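Local coordinates for protein TsrE (Streptomyces laurentii, PDB 7CWW) that probably acts as a cyclase in the biosynthesis of a thiopeptide antibiotic, presumably thiostrepton, at residues V13-Q18 with Y44-H49; E19-D24 with S72-H77; F54-F59 with F88-Y93. All coordinates share one frame; numbering follows the deposited sequence.

Contact 1 of 3, residues V13-Q18 with Y44-H49; sequences VPWSVQ and YLRENH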
# COMPACT_ATOMS: atom_id res chain seq x y z
N VAL A 13 -2.31 -16.21 -14.20
CA VAL A 13 -1.65 -17.39 -13.64
C VAL A 13 -1.49 -17.18 -12.15
O VAL A 13 -1.61 -16.05 -11.64
CB VAL A 13 -0.28 -17.64 -14.29
CG1 VAL A 13 -0.43 -17.90 -15.78
CG2 VAL A 13 0.65 -16.45 -14.03
N PRO A 14 -1.24 -18.27 -11.38
CA PRO A 14 -1.10 -18.13 -9.92
C PRO A 14 -0.07 -17.08 -9.51
O PRO A 14 0.84 -16.77 -10.29
CB PRO A 14 -0.65 -19.54 -9.49
CG PRO A 14 -1.27 -20.45 -10.52
CD PRO A 14 -1.15 -19.69 -11.81
N TRP A 15 -0.20 -16.54 -8.29
CA TRP A 15 0.69 -15.47 -7.83
C TRP A 15 2.16 -15.86 -7.94
O TRP A 15 3.00 -15.05 -8.34
CB TRP A 15 0.38 -15.10 -6.37
CG TRP A 15 -1.02 -14.65 -6.11
CD1 TRP A 15 -1.99 -15.35 -5.42
CD2 TRP A 15 -1.62 -13.41 -6.49
NE1 TRP A 15 -3.15 -14.62 -5.37
CE2 TRP A 15 -2.95 -13.42 -6.01
CE3 TRP A 15 -1.16 -12.29 -7.19
CZ2 TRP A 15 -3.83 -12.34 -6.20
CZ3 TRP A 15 -2.03 -11.22 -7.39
CH2 TRP A 15 -3.35 -11.26 -6.90
N SER A 16 2.50 -17.09 -7.56
CA SER A 16 3.91 -17.48 -7.57
C SER A 16 4.46 -17.54 -8.99
O SER A 16 5.62 -17.19 -9.24
CB SER A 16 4.10 -18.82 -6.87
OG SER A 16 3.47 -19.85 -7.63
N VAL A 17 3.62 -17.97 -9.94
CA VAL A 17 4.04 -18.04 -11.34
C VAL A 17 4.18 -16.63 -11.92
O VAL A 17 5.07 -16.38 -12.74
CB VAL A 17 3.04 -18.89 -12.14
CG1 VAL A 17 3.44 -18.96 -13.61
CG2 VAL A 17 2.95 -20.29 -11.54
N GLN A 18 3.33 -15.69 -11.49
CA GLN A 18 3.52 -14.29 -11.89
C GLN A 18 4.91 -13.81 -11.53
O GLN A 18 5.55 -13.08 -12.29
CB GLN A 18 2.49 -13.39 -11.22
CG GLN A 18 1.04 -13.68 -11.61
CD GLN A 18 0.10 -12.84 -10.80
OE1 GLN A 18 0.52 -11.82 -10.24
NE2 GLN A 18 -1.16 -13.26 -10.70
N TYR A 44 4.47 -2.75 -14.02
CA TYR A 44 3.60 -3.90 -13.85
C TYR A 44 2.69 -3.67 -12.66
O TYR A 44 3.01 -2.90 -11.75
CB TYR A 44 4.39 -5.23 -13.65
CG TYR A 44 4.93 -5.42 -12.24
CD1 TYR A 44 4.16 -6.06 -11.25
CD2 TYR A 44 6.21 -4.98 -11.89
CE1 TYR A 44 4.66 -6.23 -9.94
CE2 TYR A 44 6.72 -5.16 -10.59
CZ TYR A 44 5.94 -5.78 -9.63
OH TYR A 44 6.42 -5.96 -8.34
N LEU A 45 1.53 -4.32 -12.69
CA LEU A 45 0.64 -4.43 -11.54
C LEU A 45 0.29 -5.90 -11.37
O LEU A 45 0.42 -6.69 -12.30
CB LEU A 45 -0.66 -3.60 -11.70
CG LEU A 45 -0.52 -2.08 -11.84
CD1 LEU A 45 -1.88 -1.40 -12.10
CD2 LEU A 45 0.20 -1.45 -10.60
N ARG A 46 -0.14 -6.25 -10.17
CA ARG A 46 -0.67 -7.58 -9.93
C ARG A 46 -2.06 -7.42 -9.34
O ARG A 46 -2.23 -6.70 -8.35
CB ARG A 46 0.24 -8.39 -9.02
CG ARG A 46 1.60 -8.65 -9.69
CD ARG A 46 2.64 -9.05 -8.69
NE ARG A 46 2.59 -10.48 -8.40
CZ ARG A 46 3.31 -11.06 -7.44
NH1 ARG A 46 3.22 -12.36 -7.22
NH2 ARG A 46 4.13 -10.33 -6.71
N GLU A 47 -3.05 -8.01 -10.00
CA GLU A 47 -4.44 -7.77 -9.64
C GLU A 47 -5.17 -9.11 -9.70
O GLU A 47 -4.56 -10.16 -9.93
CB GLU A 47 -5.06 -6.72 -10.57
CG GLU A 47 -4.25 -5.44 -10.72
CD GLU A 47 -4.98 -4.40 -11.56
OE1 GLU A 47 -5.96 -3.81 -11.05
OE2 GLU A 47 -4.57 -4.19 -12.72
N ASN A 48 -6.49 -9.08 -9.54
CA ASN A 48 -7.27 -10.31 -9.47
C ASN A 48 -8.67 -10.02 -10.00
O ASN A 48 -9.25 -8.99 -9.66
CB ASN A 48 -7.33 -10.83 -8.03
CG ASN A 48 -7.96 -12.21 -7.92
OD1 ASN A 48 -8.63 -12.68 -8.84
ND2 ASN A 48 -7.74 -12.85 -6.78
N HIS A 49 -9.19 -10.92 -10.83
CA HIS A 49 -10.58 -10.86 -11.27
C HIS A 49 -11.22 -12.22 -11.07
O HIS A 49 -10.76 -13.22 -11.64
CB HIS A 49 -10.69 -10.43 -12.74
CG HIS A 49 -12.10 -10.17 -13.19
ND1 HIS A 49 -12.80 -9.04 -12.82
CD2 HIS A 49 -12.94 -10.90 -13.96
CE1 HIS A 49 -14.01 -9.08 -13.35
NE2 HIS A 49 -14.12 -10.20 -14.05

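Contact 2 of 3, residues E19-D24 with S72-H77; sequences EDLLLD and SRILAH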
# COMPACT_ATOMS: atom_id res chain seq x y z
N GLU A 19 5.39 -14.19 -10.34
CA GLU A 19 6.69 -13.72 -9.90
C GLU A 19 7.80 -14.28 -10.78
O GLU A 19 8.68 -13.54 -11.24
CB GLU A 19 6.89 -14.10 -8.43
CG GLU A 19 8.21 -13.68 -7.81
CD GLU A 19 8.27 -14.03 -6.33
OE1 GLU A 19 7.29 -13.73 -5.61
OE2 GLU A 19 9.28 -14.64 -5.90
N ASP A 20 7.77 -15.60 -11.02
CA ASP A 20 8.75 -16.23 -11.91
C ASP A 20 8.76 -15.57 -13.29
O ASP A 20 9.82 -15.25 -13.83
CB ASP A 20 8.44 -17.73 -12.06
CG ASP A 20 8.63 -18.51 -10.77
OD1 ASP A 20 9.52 -18.15 -9.96
OD2 ASP A 20 7.89 -19.49 -10.57
N LEU A 21 7.57 -15.37 -13.88
CA LEU A 21 7.49 -14.75 -15.20
C LEU A 21 8.04 -13.33 -15.18
O LEU A 21 8.71 -12.89 -16.12
CB LEU A 21 6.04 -14.73 -15.68
CG LEU A 21 5.45 -16.08 -16.07
CD1 LEU A 21 3.94 -15.93 -16.29
CD2 LEU A 21 6.16 -16.57 -17.32
N LEU A 22 7.74 -12.60 -14.12
CA LEU A 22 8.21 -11.23 -14.01
C LEU A 22 9.73 -11.17 -13.94
O LEU A 22 10.37 -10.42 -14.70
CB LEU A 22 7.57 -10.59 -12.78
CG LEU A 22 7.69 -9.10 -12.50
CD1 LEU A 22 7.32 -8.26 -13.71
CD2 LEU A 22 6.76 -8.80 -11.34
N LEU A 23 10.33 -11.96 -13.05
CA LEU A 23 11.77 -11.87 -12.84
C LEU A 23 12.56 -12.54 -13.96
O LEU A 23 13.67 -12.09 -14.28
CB LEU A 23 12.17 -12.50 -11.51
CG LEU A 23 11.50 -11.90 -10.27
CD1 LEU A 23 11.93 -12.65 -9.01
CD2 LEU A 23 11.86 -10.44 -10.18
N ASP A 24 12.04 -13.61 -14.55
CA ASP A 24 12.81 -14.41 -15.48
C ASP A 24 12.47 -14.17 -16.95
O ASP A 24 13.30 -14.48 -17.81
CB ASP A 24 12.64 -15.90 -15.16
CG ASP A 24 13.12 -16.25 -13.76
OD1 ASP A 24 13.93 -15.47 -13.19
OD2 ASP A 24 12.70 -17.29 -13.23
N SER A 72 4.66 -14.96 -26.35
CA SER A 72 5.20 -16.23 -26.82
C SER A 72 6.27 -16.74 -25.87
O SER A 72 6.40 -17.96 -25.68
CB SER A 72 5.73 -16.06 -28.25
OG SER A 72 6.57 -17.14 -28.62
N ARG A 73 7.03 -15.84 -25.25
CA ARG A 73 8.05 -16.25 -24.29
C ARG A 73 7.46 -16.65 -22.95
O ARG A 73 8.06 -17.46 -22.23
CB ARG A 73 9.09 -15.15 -24.12
CG ARG A 73 9.91 -14.95 -25.38
CD ARG A 73 11.13 -14.15 -25.13
NE ARG A 73 11.89 -13.95 -26.36
CZ ARG A 73 12.89 -13.08 -26.46
NH1 ARG A 73 13.23 -12.35 -25.41
NH2 ARG A 73 13.54 -12.94 -27.61
N ILE A 74 6.32 -16.08 -22.58
CA ILE A 74 5.59 -16.55 -21.40
C ILE A 74 5.18 -18.00 -21.59
O ILE A 74 5.38 -18.85 -20.71
CB ILE A 74 4.39 -15.64 -21.11
CG1 ILE A 74 4.87 -14.31 -20.55
CG2 ILE A 74 3.39 -16.31 -20.17
CD1 ILE A 74 3.79 -13.25 -20.52
N LEU A 75 4.64 -18.33 -22.78
CA LEU A 75 4.25 -19.71 -23.07
C LEU A 75 5.43 -20.66 -23.00
O LEU A 75 5.30 -21.79 -22.52
CB LEU A 75 3.58 -19.79 -24.44
CG LEU A 75 2.28 -19.00 -24.60
CD1 LEU A 75 1.66 -19.30 -25.97
CD2 LEU A 75 1.30 -19.31 -23.47
N ALA A 76 6.60 -20.25 -23.52
CA ALA A 76 7.77 -21.13 -23.47
C ALA A 76 8.20 -21.40 -22.03
O ALA A 76 8.61 -22.51 -21.69
CB ALA A 76 8.92 -20.53 -24.27
N HIS A 77 8.10 -20.39 -21.17
CA HIS A 77 8.58 -20.53 -19.80
C HIS A 77 7.68 -21.47 -19.00
O HIS A 77 8.17 -22.39 -18.33
CB HIS A 77 8.65 -19.16 -19.13
CG HIS A 77 9.38 -19.16 -17.82
ND1 HIS A 77 8.73 -19.19 -16.61
CD2 HIS A 77 10.70 -19.12 -17.54
CE1 HIS A 77 9.62 -19.17 -15.63
NE2 HIS A 77 10.83 -19.13 -16.17

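Contact 3 of 3, residues F54-F59 with F88-Y93; sequences FLRLRF and FTYQPY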
# COMPACT_ATOMS: atom_id res chain seq x y z
N PHE A 54 -3.83 -12.09 -11.75
CA PHE A 54 -3.11 -11.87 -13.00
C PHE A 54 -2.02 -10.82 -12.83
O PHE A 54 -2.09 -9.93 -11.98
CB PHE A 54 -4.05 -11.48 -14.17
CG PHE A 54 -4.80 -10.18 -13.98
CD1 PHE A 54 -4.29 -8.98 -14.46
CD2 PHE A 54 -6.07 -10.17 -13.39
CE1 PHE A 54 -5.00 -7.78 -14.32
CE2 PHE A 54 -6.78 -8.99 -13.26
CZ PHE A 54 -6.25 -7.79 -13.72
N LEU A 55 -0.98 -11.00 -13.64
CA LEU A 55 0.09 -10.03 -13.82
C LEU A 55 -0.28 -9.14 -15.00
O LEU A 55 -0.61 -9.64 -16.08
CB LEU A 55 1.41 -10.75 -14.10
CG LEU A 55 2.63 -9.89 -14.44
CD1 LEU A 55 3.06 -9.09 -13.20
CD2 LEU A 55 3.78 -10.76 -14.95
N ARG A 56 -0.24 -7.83 -14.78
CA ARG A 56 -0.50 -6.85 -15.83
C ARG A 56 0.82 -6.20 -16.21
O ARG A 56 1.56 -5.73 -15.34
CB ARG A 56 -1.49 -5.77 -15.37
CG ARG A 56 -1.76 -4.68 -16.44
CD ARG A 56 -2.58 -3.50 -15.93
NE ARG A 56 -3.84 -3.93 -15.30
CZ ARG A 56 -4.92 -4.31 -15.97
NH1 ARG A 56 -4.94 -4.32 -17.30
NH2 ARG A 56 -6.01 -4.69 -15.31
N LEU A 57 1.11 -6.14 -17.52
CA LEU A 57 2.29 -5.44 -18.02
C LEU A 57 1.81 -4.28 -18.87
O LEU A 57 1.09 -4.48 -19.85
CB LEU A 57 3.20 -6.39 -18.81
CG LEU A 57 3.66 -7.57 -17.94
CD1 LEU A 57 4.30 -8.68 -18.75
CD2 LEU A 57 4.62 -7.08 -16.86
N ARG A 58 2.19 -3.07 -18.49
CA ARG A 58 1.75 -1.88 -19.19
C ARG A 58 2.98 -1.13 -19.70
O ARG A 58 3.92 -0.88 -18.94
CB ARG A 58 0.91 -0.98 -18.29
CG ARG A 58 0.13 0.04 -19.06
CD ARG A 58 -1.10 0.45 -18.31
NE ARG A 58 -1.64 1.67 -18.88
CZ ARG A 58 -2.59 1.70 -19.81
NH1 ARG A 58 -3.03 2.86 -20.26
NH2 ARG A 58 -3.09 0.56 -20.28
N PHE A 59 2.96 -0.79 -20.98
CA PHE A 59 4.14 -0.20 -21.58
C PHE A 59 3.70 0.52 -22.85
O PHE A 59 2.70 0.16 -23.46
CB PHE A 59 5.22 -1.25 -21.89
CG PHE A 59 4.72 -2.46 -22.65
CD1 PHE A 59 4.18 -3.55 -21.97
CD2 PHE A 59 4.80 -2.52 -24.03
CE1 PHE A 59 3.73 -4.66 -22.67
CE2 PHE A 59 4.35 -3.62 -24.72
CZ PHE A 59 3.81 -4.70 -24.05
N PHE A 88 -4.50 -15.48 -21.34
CA PHE A 88 -4.41 -14.11 -21.83
C PHE A 88 -5.76 -13.39 -21.91
O PHE A 88 -5.81 -12.29 -22.45
CB PHE A 88 -3.72 -14.10 -23.20
CG PHE A 88 -2.27 -14.53 -23.13
CD1 PHE A 88 -1.43 -13.99 -22.17
CD2 PHE A 88 -1.78 -15.49 -23.99
CE1 PHE A 88 -0.10 -14.39 -22.08
CE2 PHE A 88 -0.45 -15.90 -23.91
CZ PHE A 88 0.39 -15.34 -22.96
N THR A 89 -6.84 -13.97 -21.36
CA THR A 89 -8.12 -13.28 -21.28
C THR A 89 -7.90 -11.84 -20.84
O THR A 89 -7.26 -11.59 -19.81
CB THR A 89 -9.07 -13.97 -20.30
OG1 THR A 89 -9.29 -15.34 -20.68
CG2 THR A 89 -10.41 -13.23 -20.28
N TYR A 90 -8.38 -10.88 -21.62
CA TYR A 90 -8.00 -9.49 -21.36
C TYR A 90 -8.83 -8.91 -20.22
O TYR A 90 -10.06 -8.96 -20.24
CB TYR A 90 -8.12 -8.61 -22.60
CG TYR A 90 -7.64 -7.19 -22.31
CD1 TYR A 90 -6.38 -6.97 -21.74
CD2 TYR A 90 -8.46 -6.09 -22.55
CE1 TYR A 90 -5.94 -5.67 -21.44
CE2 TYR A 90 -8.03 -4.80 -22.25
CZ TYR A 90 -6.77 -4.59 -21.70
OH TYR A 90 -6.35 -3.31 -21.40
N GLN A 91 -8.15 -8.38 -19.21
CA GLN A 91 -8.79 -7.72 -18.08
C GLN A 91 -8.47 -6.23 -18.17
O GLN A 91 -7.30 -5.85 -17.99
CB GLN A 91 -8.29 -8.31 -16.76
CG GLN A 91 -8.60 -9.80 -16.61
CD GLN A 91 -10.09 -10.07 -16.55
OE1 GLN A 91 -10.87 -9.17 -16.24
NE2 GLN A 91 -10.50 -11.29 -16.85
N PRO A 92 -9.45 -5.38 -18.47
CA PRO A 92 -9.13 -4.01 -18.89
C PRO A 92 -8.54 -3.17 -17.77
O PRO A 92 -8.99 -3.19 -16.62
CB PRO A 92 -10.49 -3.46 -19.33
CG PRO A 92 -11.24 -4.68 -19.77
CD PRO A 92 -10.84 -5.75 -18.78
N TYR A 93 -7.52 -2.41 -18.14
CA TYR A 93 -6.90 -1.49 -17.22
C TYR A 93 -7.89 -0.46 -16.70
O TYR A 93 -8.70 0.08 -17.46
CB TYR A 93 -5.75 -0.80 -17.94
CG TYR A 93 -4.95 0.15 -17.10
CD1 TYR A 93 -4.24 -0.29 -15.98
CD2 TYR A 93 -4.85 1.49 -17.46
CE1 TYR A 93 -3.46 0.59 -15.23
CE2 TYR A 93 -4.07 2.38 -16.71
CZ TYR A 93 -3.38 1.92 -15.60
OH TYR A 93 -2.61 2.80 -14.87

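Contact 1 of 3, residues V13-Q18 with Y44-H49
Trp15 and Gln18, on the first turn of helix 15-35, meet Arg46 and its neighbours on strand 39-49. The helix is the crossover of a beta-alpha-beta unit: it leaves strand 5-11 and leads to the parallel strand 39-49, with strand 52-61 lying between the two in the sheet. Before the helix begins, Val13 turns its carbonyl back toward the first turn, where Gln18 NE2 donates to Val13 O (3.0 Å). Pro14 takes the N-cap position, and its own O receives the backbone N of Gln18.

Trp15 then reaches over to the strand with the six-membered part of its indole. CG stands anti to the carbonyl carbon (chi1 -58°), and the ring end comes closer to the strand than its base. Trp15 CH2 lies 3.4 Å from Glu47 O, while Trp15 CZ3 has Arg46 CB 4.0 Å away at the ring edge, near its plane. Asn48 brushes the same end through CB. The backbone of Trp15 takes part too, since Arg46 NH1 makes a weak, bent hydrogen bond to Trp15 O (2.9 Å).

Gln18 closes the turn with a buried amide used at both ends. The amide plane stands 74° from the guanidinium of Arg46, whose own chain bends at chi3. With NH2 held by Arg326 O, each nitrogen of this buried guanidinium has a carbonyl partner. The straightest link to the helix is Arg46 NE to Gln18 OE1, 3.1 Å long, with an N-H...O angle of 166° and OE1 in the guanidinium plane.

Contact 2 of 3, residues E19-D24 with S72-H77
Leu21 and His77 bring helix 15-35 and helix 65-78 together, the first side chain sliding past the second in the opposite direction. The short helical segments cross at 120°; at the closest point their axes are 10.8 Å apart, and side chains make the contact.

The apolar part is made by Leu21 and Ile74, both buried. Their side chains cross at about a right angle, and both methyls of Leu21 reach the branch methyl of Ile74: Leu21 CD1 lies 3.9 Å from Ile74 CG2, and Leu21 CD2 4.0 Å from the same atom. The branched end of Leu21 comes nearer to the other helix than its base.

Mixed contacts surround the imidazole of His77. Its CG lies anti to the backbone N (chi1 -168°), and the ring crosses to the other helix, where Leu21 CD2 approaches His77 ND1 at 3.7 Å. Further out, Asp20 CB sits 4.0 Å from His77 CE1, and Asp24 CB 3.8 Å from His77 NE2. The two aspartates, one helical turn apart, thus touch the ring through their methylenes, with Leu21 next to its base.

No hydrogen bond joins the segments. Asp24 OD2 comes within 3.9 Å of His77 NE2 without bonding to it, and Asp20 is the more distant acid, its OD2 6.1 Å from His77 ND1. The two carboxylates instead share Arg128, each in a salt bridge with NH2. They might still favour a protonated imidazole, although this arginine would offset part of their charge.

The interface is partly buried, with Leu21 and Ile74 on its inner side. It is the helix-helix contact of a beta-alpha-beta-beta-alpha arrangement, in which both helices lie on the same face of a three-stranded antiparallel sheet.

Contact 3 of 3, residues F54-F59 with F88-Y93
Arg56, on the middle strand 52-61, grips the backbone carbonyl of Gln91 in the loop that follows helix 84-87. Both terminal nitrogens, end-on, share this one acceptor. Arg56 NH1 lies 2.9 Å from Gln91 O and approaches nearly in line with the C=O bond, whereas Arg56 NH2 is 3.2 Å from the same oxygen and stands above the carbonyl plane. The remaining needs of the group are met by acids: NE forms a salt bridge with Glu47 OE2, and NH1 another with Asp8 OD2, which also pairs with Tyr90 OH. Tyr93 N is a second donor and makes no bond to NH1, while Tyr93 CA lies over one face of the guanidinium.

Arg58 instead meets the ring of Tyr93. Its guanidinium lies flat on Tyr93, centres 3.9 Å apart and planes 15° apart, with Tyr93 CD2 3.3 Å above the middle of the group. Arg58 CD adds a CH-pi contact, 3.7 Å from the ring centroid and almost on the normal. Long, weak ion pairs run from Arg58 NE to Glu110 and from Arg58 NH2 to Asp8; Tyr93 OH makes a weak hydrogen bond to Glu110.

Earlier on the strand, Gln91 CB makes a CH-pi contact over the Phe54 ring, 4.1 Å from its centroid and offset toward the rim. The chemistry implies that two buried arginines are accommodated by different means, Arg56 by a carbonyl and two salt bridges, Arg58 by the tyrosine face with long, weak ion pairs to two acids.

The three contacts are built round one small sheet. Contacts 1 and 2 share helix 15-35 in consecutive turns, with Val13 CG2 packing 4.0 Å from Leu21 CD1. Contacts 1 and 3 lie on neighbouring antiparallel strands, tied by the salt bridge of Glu47 OE2 to Arg56 NE (2.7 Å). Contact 3 takes the sheet face opposite the helices of contact 2, yet its loop also reaches helix 65-78, where Phe88 CE2 lies 3.9 Å from Leu75 CD2. Contact 1 is nearer the bound polyether: the Glu47 side chain is about 7 Å from this ligand, against about 10 Å for the side chain of Phe54 in contact 3.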